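Local coordinates for FixG-related protein (Vibrio parahaemolyticus, PDB 2R39) that is of unknown function but forms the C-terminal immunoglobulin-like domain of a FixG-related membrane protein that probably binds 4Fe-4S clusters and takes part in electron transport, at residues A[45-50]-A[102-107]; A[51-54]-A[60-63]. One frame throughout, in Å; residues are numbered along the deposited sequence.

Contact 1: A[45-50]-A[102-107]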
# COMPACT_ATOMS: atom_id res chain seq x y z
N GLN A 45 -22.87 4.05 -0.89
CA GLN A 45 -23.02 2.76 -0.21
C GLN A 45 -21.70 2.36 0.45
O GLN A 45 -20.63 2.84 0.03
CB GLN A 45 -23.43 1.68 -1.21
CG GLN A 45 -24.85 1.76 -1.77
CD GLN A 45 -25.30 0.44 -2.40
OE1 GLN A 45 -24.48 -0.34 -2.91
NE2 GLN A 45 -26.60 0.18 -2.35
N VAL A 46 -21.78 1.50 1.47
CA VAL A 46 -20.59 0.86 2.07
C VAL A 46 -19.90 0.00 1.01
O VAL A 46 -20.55 -0.68 0.23
CB VAL A 46 -21.00 -0.05 3.28
CG1 VAL A 46 -19.77 -0.74 3.91
CG2 VAL A 46 -21.74 0.74 4.33
N GLN A 47 -18.56 0.05 0.98
CA GLN A 47 -17.79 -0.75 0.03
C GLN A 47 -16.68 -1.53 0.73
O GLN A 47 -16.27 -1.17 1.83
CB GLN A 47 -17.22 0.16 -1.08
CG GLN A 47 -18.25 1.08 -1.79
CD GLN A 47 -19.25 0.33 -2.66
OE1 GLN A 47 -19.10 -0.86 -2.94
NE2 GLN A 47 -20.31 1.04 -3.09
N GLU A 48 -16.19 -2.60 0.09
CA GLU A 48 -15.07 -3.41 0.59
C GLU A 48 -13.93 -3.37 -0.40
O GLU A 48 -14.14 -3.61 -1.59
CB GLU A 48 -15.44 -4.90 0.87
CG GLU A 48 -14.19 -5.79 1.23
CD GLU A 48 -14.47 -7.30 1.45
OE1 GLU A 48 -15.29 -7.62 2.32
OE2 GLU A 48 -13.82 -8.15 0.78
N TYR A 49 -12.74 -3.07 0.08
CA TYR A 49 -11.55 -2.98 -0.77
C TYR A 49 -10.47 -3.99 -0.31
O TYR A 49 -10.38 -4.29 0.87
CB TYR A 49 -10.98 -1.55 -0.79
CG TYR A 49 -12.02 -0.46 -1.06
CD1 TYR A 49 -12.73 -0.41 -2.25
CD2 TYR A 49 -12.27 0.54 -0.12
CE1 TYR A 49 -13.67 0.60 -2.50
CE2 TYR A 49 -13.21 1.56 -0.37
CZ TYR A 49 -13.91 1.58 -1.56
OH TYR A 49 -14.86 2.57 -1.81
N ASN A 50 -9.70 -4.53 -1.25
CA ASN A 50 -8.48 -5.25 -0.92
C ASN A 50 -7.33 -4.31 -1.27
O ASN A 50 -7.40 -3.56 -2.27
CB ASN A 50 -8.29 -6.51 -1.75
CG ASN A 50 -9.10 -7.73 -1.25
OD1 ASN A 50 -9.53 -7.84 -0.09
ND2 ASN A 50 -9.26 -8.70 -2.15
N LYS A 102 -13.80 -4.89 -5.90
CA LYS A 102 -14.49 -5.87 -6.75
C LYS A 102 -15.93 -5.52 -7.12
O LYS A 102 -16.34 -5.72 -8.26
CB LYS A 102 -14.46 -7.27 -6.11
CG LYS A 102 -15.26 -7.43 -4.83
CD LYS A 102 -14.99 -8.80 -4.18
CE LYS A 102 -16.04 -9.84 -4.59
NZ LYS A 102 -15.48 -11.23 -4.60
N SER A 103 -16.70 -5.00 -6.15
CA SER A 103 -18.15 -4.77 -6.32
C SER A 103 -18.50 -3.71 -7.38
O SER A 103 -19.58 -3.76 -7.99
CB SER A 103 -18.76 -4.34 -4.99
OG SER A 103 -18.39 -3.00 -4.69
N ASN A 104 -17.60 -2.73 -7.55
CA ASN A 104 -17.70 -1.76 -8.63
C ASN A 104 -16.74 -2.12 -9.77
O ASN A 104 -16.58 -1.33 -10.72
CB ASN A 104 -17.42 -0.33 -8.13
CG ASN A 104 -18.48 0.17 -7.15
OD1 ASN A 104 -19.64 0.39 -7.53
ND2 ASN A 104 -18.09 0.36 -5.89
N GLU A 105 -16.10 -3.28 -9.65
CA GLU A 105 -15.14 -3.78 -10.66
C GLU A 105 -14.13 -2.67 -11.02
O GLU A 105 -14.06 -2.21 -12.17
CB GLU A 105 -15.90 -4.34 -11.88
CG GLU A 105 -15.04 -5.09 -12.93
CD GLU A 105 -14.42 -6.40 -12.43
OE1 GLU A 105 -15.02 -7.07 -11.54
OE2 GLU A 105 -13.33 -6.76 -12.94
N PHE A 106 -13.36 -2.25 -10.02
CA PHE A 106 -12.57 -1.03 -10.09
C PHE A 106 -11.26 -1.25 -9.34
O PHE A 106 -11.25 -1.85 -8.26
CB PHE A 106 -13.37 0.14 -9.49
CG PHE A 106 -12.63 1.45 -9.46
CD1 PHE A 106 -12.40 2.17 -10.64
CD2 PHE A 106 -12.20 1.99 -8.26
CE1 PHE A 106 -11.70 3.39 -10.62
CE2 PHE A 106 -11.52 3.21 -8.22
CZ PHE A 106 -11.26 3.91 -9.41
N THR A 107 -10.16 -0.80 -9.92
CA THR A 107 -8.89 -0.79 -9.19
C THR A 107 -8.29 0.60 -9.30
O THR A 107 -8.54 1.31 -10.26
CB THR A 107 -7.89 -1.84 -9.71
OG1 THR A 107 -7.52 -1.50 -11.06
CG2 THR A 107 -8.48 -3.24 -9.69
O HOH W 1 -17.26 -2.88 -2.43
O HOH W 2 -13.18 -5.40 -3.40

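Contact 2: A[51-54]-A[60-63]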
# COMPACT_ATOMS: atom_id res chain seq x y z
N LEU A 51 -6.26 -4.39 -0.49
CA LEU A 51 -5.06 -3.59 -0.70
C LEU A 51 -3.92 -4.55 -0.91
O LEU A 51 -3.78 -5.54 -0.18
CB LEU A 51 -4.79 -2.67 0.48
CG LEU A 51 -5.97 -1.80 0.95
CD1 LEU A 51 -5.69 -1.26 2.32
CD2 LEU A 51 -6.30 -0.64 -0.04
N ASP A 52 -3.11 -4.25 -1.91
CA ASP A 52 -2.01 -5.12 -2.35
C ASP A 52 -0.83 -4.30 -2.78
O ASP A 52 -0.94 -3.10 -2.90
CB ASP A 52 -2.49 -5.98 -3.53
CG ASP A 52 -3.33 -7.13 -3.08
OD1 ASP A 52 -2.73 -8.09 -2.51
OD2 ASP A 52 -4.57 -7.07 -3.28
N VAL A 53 0.31 -4.95 -3.01
CA VAL A 53 1.49 -4.29 -3.56
C VAL A 53 2.04 -5.21 -4.66
O VAL A 53 1.95 -6.46 -4.57
CB VAL A 53 2.60 -3.97 -2.50
CG1 VAL A 53 3.15 -5.28 -1.80
CG2 VAL A 53 3.76 -3.17 -3.14
N LYS A 54 2.53 -4.61 -5.72
CA LYS A 54 3.24 -5.41 -6.70
C LYS A 54 4.61 -4.81 -6.98
O LYS A 54 4.81 -3.61 -6.79
CB LYS A 54 2.37 -5.63 -7.94
CG LYS A 54 2.53 -4.66 -9.04
CD LYS A 54 2.04 -5.25 -10.38
CE LYS A 54 0.64 -5.82 -10.27
NZ LYS A 54 -0.08 -5.74 -11.59
N SER A 60 7.15 -9.03 2.87
CA SER A 60 6.17 -9.16 3.93
C SER A 60 5.33 -7.90 3.97
O SER A 60 5.84 -6.79 3.77
CB SER A 60 6.87 -9.35 5.27
OG SER A 60 7.63 -10.54 5.27
N TRP A 61 4.03 -8.10 4.16
CA TRP A 61 3.06 -7.02 4.33
C TRP A 61 2.73 -6.92 5.81
O TRP A 61 2.55 -7.95 6.49
CB TRP A 61 1.80 -7.33 3.51
CG TRP A 61 0.70 -6.31 3.58
CD1 TRP A 61 -0.19 -6.11 4.63
CD2 TRP A 61 0.32 -5.38 2.55
NE1 TRP A 61 -1.07 -5.10 4.30
CE2 TRP A 61 -0.78 -4.64 3.04
CE3 TRP A 61 0.82 -5.10 1.26
CZ2 TRP A 61 -1.39 -3.62 2.28
CZ3 TRP A 61 0.20 -4.09 0.51
CH2 TRP A 61 -0.89 -3.37 1.02
N TYR A 62 2.66 -5.69 6.32
CA TYR A 62 2.30 -5.43 7.70
C TYR A 62 1.27 -4.31 7.80
O TYR A 62 1.63 -3.13 7.77
CB TYR A 62 3.53 -5.09 8.53
CG TYR A 62 4.62 -6.15 8.52
CD1 TYR A 62 4.55 -7.25 9.36
CD2 TYR A 62 5.74 -6.01 7.69
CE1 TYR A 62 5.56 -8.22 9.37
CE2 TYR A 62 6.76 -6.97 7.69
CZ TYR A 62 6.65 -8.08 8.53
OH TYR A 62 7.65 -9.04 8.54
N GLY A 63 -0.00 -4.67 7.88
CA GLY A 63 -1.07 -3.69 8.07
C GLY A 63 -2.36 -4.09 7.39
O GLY A 63 -2.47 -5.22 6.91

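Contact 1: A[45-50]-A[102-107]
Gln47 and Asn104 cross at about a right angle at one end of an immunoglobulin-like beta-sandwich. Gln47 starts strand 47-54. Asn104 sits in the turn between strands 92-101 and 106-115, which closes with a G1 beta bulge: Glu105 and Phe106 both face Asp101. Within this turn, Glu105 N donates to Lys102 O at 2.8 Å. The two amide planes are 57° apart, so the groups do not stack. Gln47 OE1 is 3.3 Å from Asn104 ND2. The Gln47 chain bends at chi2 (-69°), and its OE1 turns to the turn residues. There it lies 2.9 Å from Ser103 OG. The stronger partners of these polar ends lie just outside the two segments. Gln47 NE2 is hydrogen-bonded to Thr43 OG1. Asp101 takes Ser103 OG on OD1 and Asn104 ND2 on OD2, which ties both side chains to the end of strand 92-101. Two waters join Glu48 to the turn. One accepts from Glu48 N at 2.8 Å and donates to Ser103 OG. The other donates to Glu48 O at 2.7 Å and accepts from Lys102 N.

Contact 2: A[51-54]-A[60-63]
Trp61 brings the rim of its six-membered ring up to the backbone of Leu51, Asp52 and Val53, bridging strands 51-54 and 60-62 from the two sheets of the immunoglobulin-like sandwich. The strand axes come within 9.2 Å at 147°, and the indole spans the distance between them. Its reach follows from chi1, 180°, which sets CG anti to the backbone N. The apolar contacts lie at two places on the ring. Leu51 CB is 4.0 Å from Trp61 CZ2, and Val53 CG1 is 3.9 Å from Trp61 CE3. Val53 CB lies in the ring plane, at the edge. Met79 and Leu81 of strand 74-83 also touch Trp61. Contacts with the backbone are closer. Trp61 CZ3 is 3.5 Å from Asp52 C, an oblique approach. Leu51 O stands over one face, offset toward the rim. The one polar bond of the ring within these segments is local: Trp61 NE1 donates to Gly63 O at 3.0 Å. The bond is bent (134°), and the donor stands above the carbonyl plane. Strand 60-62 therefore meets strand 47-54 by van der Waals packing of one indole, while its N-H turns back to carbonyls of residues that follow it, Gly63 and, weakly, Lys64.

How the contacts relate
Contacts 1 and 2 share strand 47-54: residues 45-50 lead straight into 51-54. Their centres are about 18 Å apart. Contact 2 is nested inside the loop that contact 1 closes, in the order 45-50, 51-54, 60-63, 102-107. Contact 1 stays on one sheet, the one with strands 66-69, 47-54, 92-101 and 106-115. It lies at the end of the domain, and its centre is about 16 Å from the chain centre. Contact 2 crosses to the other sheet, where 60-62 is an outermost strand. The centre of contact 2 is about 6 Å from the chain centre. One strand thus meets a turn of its own sheet at its start and the facing sheet farther along.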